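Local coordinates for phosphoribosylformylglycinamidine synthase, purS subunit (Thermotoga maritima, PDB 1VQ3), which belongs to the PurS family of small alpha/beta proteins and forms one subunit of a larger synthase, at residues I36-V39 with L40-K44; L81-P84 with V85-E88. All coordinates share one frame; numbering follows the deposited sequence.

Interaction 1. Residues I36-V39 with L40-K44; sequences IERV and LREEK
Glu37 turns CG away from its own backbone N (chi1 176°), while Arg41 swings CG to the other branch, beside its N (chi1 -64°). The two chains then run side by side one helical turn apart. Glu37 CG lies 3.8 Å from Arg41 CD, so aliphatic parts make this contact. The charged ends stay apart: Glu37 OE2 and Arg41 NE are 4.8 Å from each other. Arg38 and Glu42 meet differently. The extended Glu42 chain crosses Arg38, its carboxylate lying against the aliphatic part, with OE2 3.4 Å from Arg38 CG. Ile36 CG2 and Leu40 CD1 touch at 4.2 Å and point the same way. Routine i to i+4 bonds hold the backbone as far as Glu42. Val39 O then takes two donors, Glu43 N at 2.9 Å and Lys44 N at 2.8 Å. The second is an i+5 bond, the mark of a pi turn. The lysine chain bends at chi2 (23°), with CE 4.1 Å from Val39 CG1. The polar ends turn to strands beyond the helix: Glu37 OE1 accepts from Leu51 N, and Arg41 NH1 donates to Val48 O. Ile36 and Leu40 pack on strand 51-62, and Leu80 of the second subunit lies against Val39 and Leu40.

Interaction 2. Residues L81-P84 with V85-E88; sequences LVNP and VVEE
Leu81, packed on Ile20 and Ala76, closes helix 66-81, and next to it Val82 CG1 rests on Glu87 CB at 3.7 Å. From here the chain passes into strand 87-93 through an Asx motif. Val82 is the first residue to leave helical geometry. Its side chain and that of Glu87 cross at a slant. Val82 also packs on Val22 of strand 15-24 and Cys77 of the helix. Asn83 is the hub. Its N donates to Glu87 OE1 over 3.0 Å in a nearly straight bond of 170°. The other oxygen of Glu87, OE2, has a long, weak ion pair with Lys55 NZ. Asn83 carries CG opposite its own N (chi1 -174°), which brings the amide forward alongside Val85. There OD1 takes the N-H of Val85 at 3.1 Å, with the donor tilted 17° from the carbonyl plane. Val86 CG2 lies 3.9 Å from Asn83 CG. Asn83 O accepts from Glu87 N at 2.9 Å, met nearly end-on at the oxygen though bent at the hydrogen, and more weakly from Val86 N. Glu87 therefore grips Asn83 twice, once by backbone and once by carboxylate. Pro84 continues the turn. Its O accepts from Arg25 NH2, just beyond strand 15-24.

In the fold
Both interactions are local, but they sit far apart: their centres are 28 Å from each other and their nearest atoms about 14 Å. Interaction 1 is a surface contact in the C-terminal part of helix 31-43. Interaction 2 is partly buried, nearer the centre of the chain, between helix 66-81 and strand 87-93. Backbone bonds dominate the first, and its acidic and basic side chains touch without their charged atoms meeting. In the second, side-chain oxygens of Asn83 and Glu87 accept backbone N-H groups, alongside backbone bonds to Asn83 O. Both also touch neighbouring subunits. Ile36 packs on Leu81 of the second subunit, so residues of the two interactions meet across that interface. Residues 81-88 also touch a third subunit.

Interaction 1. Residues I36-V39 with L40-K44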
# COMPACT_ATOMS: atom_id res chain seq x y z
N ILE C 36 -0.11 14.45 15.89
CA ILE C 36 1.20 13.84 15.61
C ILE C 36 1.79 14.36 14.32
O ILE C 36 2.96 14.80 14.29
CB ILE C 36 1.10 12.32 15.60
CG1 ILE C 36 0.80 11.80 17.00
CG2 ILE C 36 2.37 11.70 15.04
CD1 ILE C 36 0.20 10.43 17.00
N GLU C 37 0.99 14.38 13.25
CA GLU C 37 1.46 14.93 11.98
C GLU C 37 2.03 16.38 12.14
O GLU C 37 3.07 16.74 11.60
CB GLU C 37 0.33 14.90 10.94
CG GLU C 37 0.69 15.53 9.62
CD GLU C 37 -0.29 15.25 8.50
OE1 GLU C 37 -0.96 14.21 8.50
OE2 GLU C 37 -0.37 16.10 7.60
N ARG C 38 1.32 17.19 12.91
CA ARG C 38 1.67 18.59 13.07
C ARG C 38 2.99 18.76 13.84
O ARG C 38 3.82 19.59 13.48
CB ARG C 38 0.52 19.30 13.77
CG ARG C 38 0.65 20.81 13.90
CD ARG C 38 -0.39 21.40 14.87
NE ARG C 38 -1.72 20.75 14.73
CZ ARG C 38 -2.47 20.24 15.73
NH1 ARG C 38 -2.08 20.28 17.01
NH2 ARG C 38 -3.64 19.70 15.44
N VAL C 39 3.21 17.91 14.85
CA VAL C 39 4.50 17.86 15.55
C VAL C 39 5.62 17.45 14.60
O VAL C 39 6.69 18.09 14.55
CB VAL C 39 4.47 16.89 16.75
CG1 VAL C 39 5.83 16.80 17.41
CG2 VAL C 39 3.44 17.33 17.74
N LEU C 40 5.40 16.40 13.82
CA LEU C 40 6.45 15.99 12.91
C LEU C 40 6.81 17.09 11.92
O LEU C 40 7.97 17.40 11.71
CB LEU C 40 6.09 14.68 12.20
CG LEU C 40 5.95 13.41 13.10
CD1 LEU C 40 5.45 12.24 12.28
CD2 LEU C 40 7.24 13.05 13.75
N ARG C 41 5.79 17.71 11.35
CA ARG C 41 6.02 18.70 10.31
C ARG C 41 6.58 19.99 10.88
O ARG C 41 7.67 20.42 10.49
CB ARG C 41 4.72 18.97 9.55
CG ARG C 41 4.18 17.77 8.76
CD ARG C 41 2.94 18.13 7.95
NE ARG C 41 3.28 19.20 7.01
CZ ARG C 41 3.97 19.02 5.86
NH1 ARG C 41 4.36 17.82 5.46
NH2 ARG C 41 4.23 20.07 5.10
N GLU C 42 5.86 20.55 11.84
CA GLU C 42 6.14 21.88 12.37
C GLU C 42 7.18 21.95 13.48
O GLU C 42 7.79 22.99 13.65
CB GLU C 42 4.85 22.48 12.88
CG GLU C 42 3.75 22.55 11.85
CD GLU C 42 2.54 23.30 12.38
OE1 GLU C 42 2.63 23.87 13.49
OE2 GLU C 42 1.50 23.30 11.69
N GLU C 43 7.35 20.89 14.27
CA GLU C 43 8.34 20.86 15.34
C GLU C 43 9.56 20.03 14.98
O GLU C 43 10.67 20.35 15.38
CB GLU C 43 7.74 20.34 16.64
CG GLU C 43 6.65 21.24 17.16
CD GLU C 43 6.04 20.77 18.46
OE1 GLU C 43 6.71 20.00 19.21
OE2 GLU C 43 4.89 21.19 18.75
N LYS C 44 9.37 18.97 14.22
CA LYS C 44 10.49 18.13 13.82
C LYS C 44 11.00 18.42 12.39
O LYS C 44 12.04 17.89 12.01
CB LYS C 44 10.07 16.66 13.95
CG LYS C 44 10.05 16.07 15.35
CD LYS C 44 9.90 17.08 16.50
CE LYS C 44 9.90 16.40 17.87
NZ LYS C 44 10.97 16.87 18.81

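Interaction 2. Residues L81-P84 with V85-E88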
# COMPACT_ATOMS: atom_id res chain seq x y z
N LEU C 81 -12.11 -7.39 18.31
CA LEU C 81 -10.96 -6.51 18.08
C LEU C 81 -11.27 -5.28 17.21
O LEU C 81 -10.68 -4.22 17.39
CB LEU C 81 -9.79 -7.29 17.52
CG LEU C 81 -9.32 -8.42 18.40
CD1 LEU C 81 -8.16 -9.15 17.73
CD2 LEU C 81 -8.97 -7.95 19.82
N VAL C 82 -12.23 -5.41 16.30
CA VAL C 82 -12.56 -4.35 15.35
C VAL C 82 -14.02 -3.89 15.50
O VAL C 82 -14.95 -4.71 15.52
CB VAL C 82 -12.31 -4.83 13.88
CG1 VAL C 82 -12.48 -3.71 12.89
CG2 VAL C 82 -10.86 -5.39 13.74
N ASN C 83 -14.19 -2.58 15.61
CA ASN C 83 -15.51 -1.98 15.60
C ASN C 83 -15.90 -1.81 14.15
O ASN C 83 -15.34 -0.97 13.48
CB ASN C 83 -15.47 -0.62 16.31
CG ASN C 83 -16.87 0.02 16.49
OD1 ASN C 83 -17.74 -0.10 15.63
ND2 ASN C 83 -17.05 0.73 17.60
N PRO C 84 -16.89 -2.55 13.68
CA PRO C 84 -17.20 -2.58 12.25
C PRO C 84 -17.76 -1.26 11.68
O PRO C 84 -17.72 -1.04 10.47
CB PRO C 84 -18.27 -3.66 12.15
CG PRO C 84 -18.84 -3.76 13.45
CD PRO C 84 -17.87 -3.31 14.47
N VAL C 85 -18.27 -0.42 12.56
CA VAL C 85 -18.83 0.87 12.16
C VAL C 85 -17.74 1.88 11.84
O VAL C 85 -17.81 2.56 10.80
CB VAL C 85 -19.80 1.41 13.26
CG1 VAL C 85 -20.41 2.77 12.86
CG2 VAL C 85 -20.90 0.42 13.50
N VAL C 86 -16.70 1.94 12.68
CA VAL C 86 -15.68 2.97 12.53
C VAL C 86 -14.30 2.52 12.10
O VAL C 86 -13.47 3.38 11.81
CB VAL C 86 -15.54 3.87 13.80
CG1 VAL C 86 -16.86 4.49 14.11
CG2 VAL C 86 -15.01 3.14 14.96
N GLU C 87 -14.10 1.19 12.00
CA GLU C 87 -12.77 0.63 11.71
C GLU C 87 -12.87 -0.35 10.57
O GLU C 87 -13.95 -0.92 10.30
CB GLU C 87 -12.15 -0.03 12.92
CG GLU C 87 -11.69 1.01 13.94
CD GLU C 87 -11.35 0.43 15.28
OE1 GLU C 87 -11.98 -0.57 15.66
OE2 GLU C 87 -10.43 0.99 15.94
N GLU C 88 -11.73 -0.49 9.92
CA GLU C 88 -11.50 -1.50 8.91
C GLU C 88 -10.18 -2.16 9.31
O GLU C 88 -9.43 -1.65 10.15
CB GLU C 88 -11.40 -0.85 7.53
CG GLU C 88 -10.22 0.11 7.42
CD GLU C 88 -10.31 1.06 6.25
OE1 GLU C 88 -11.40 1.27 5.70
OE2 GLU C 88 -9.25 1.57 5.87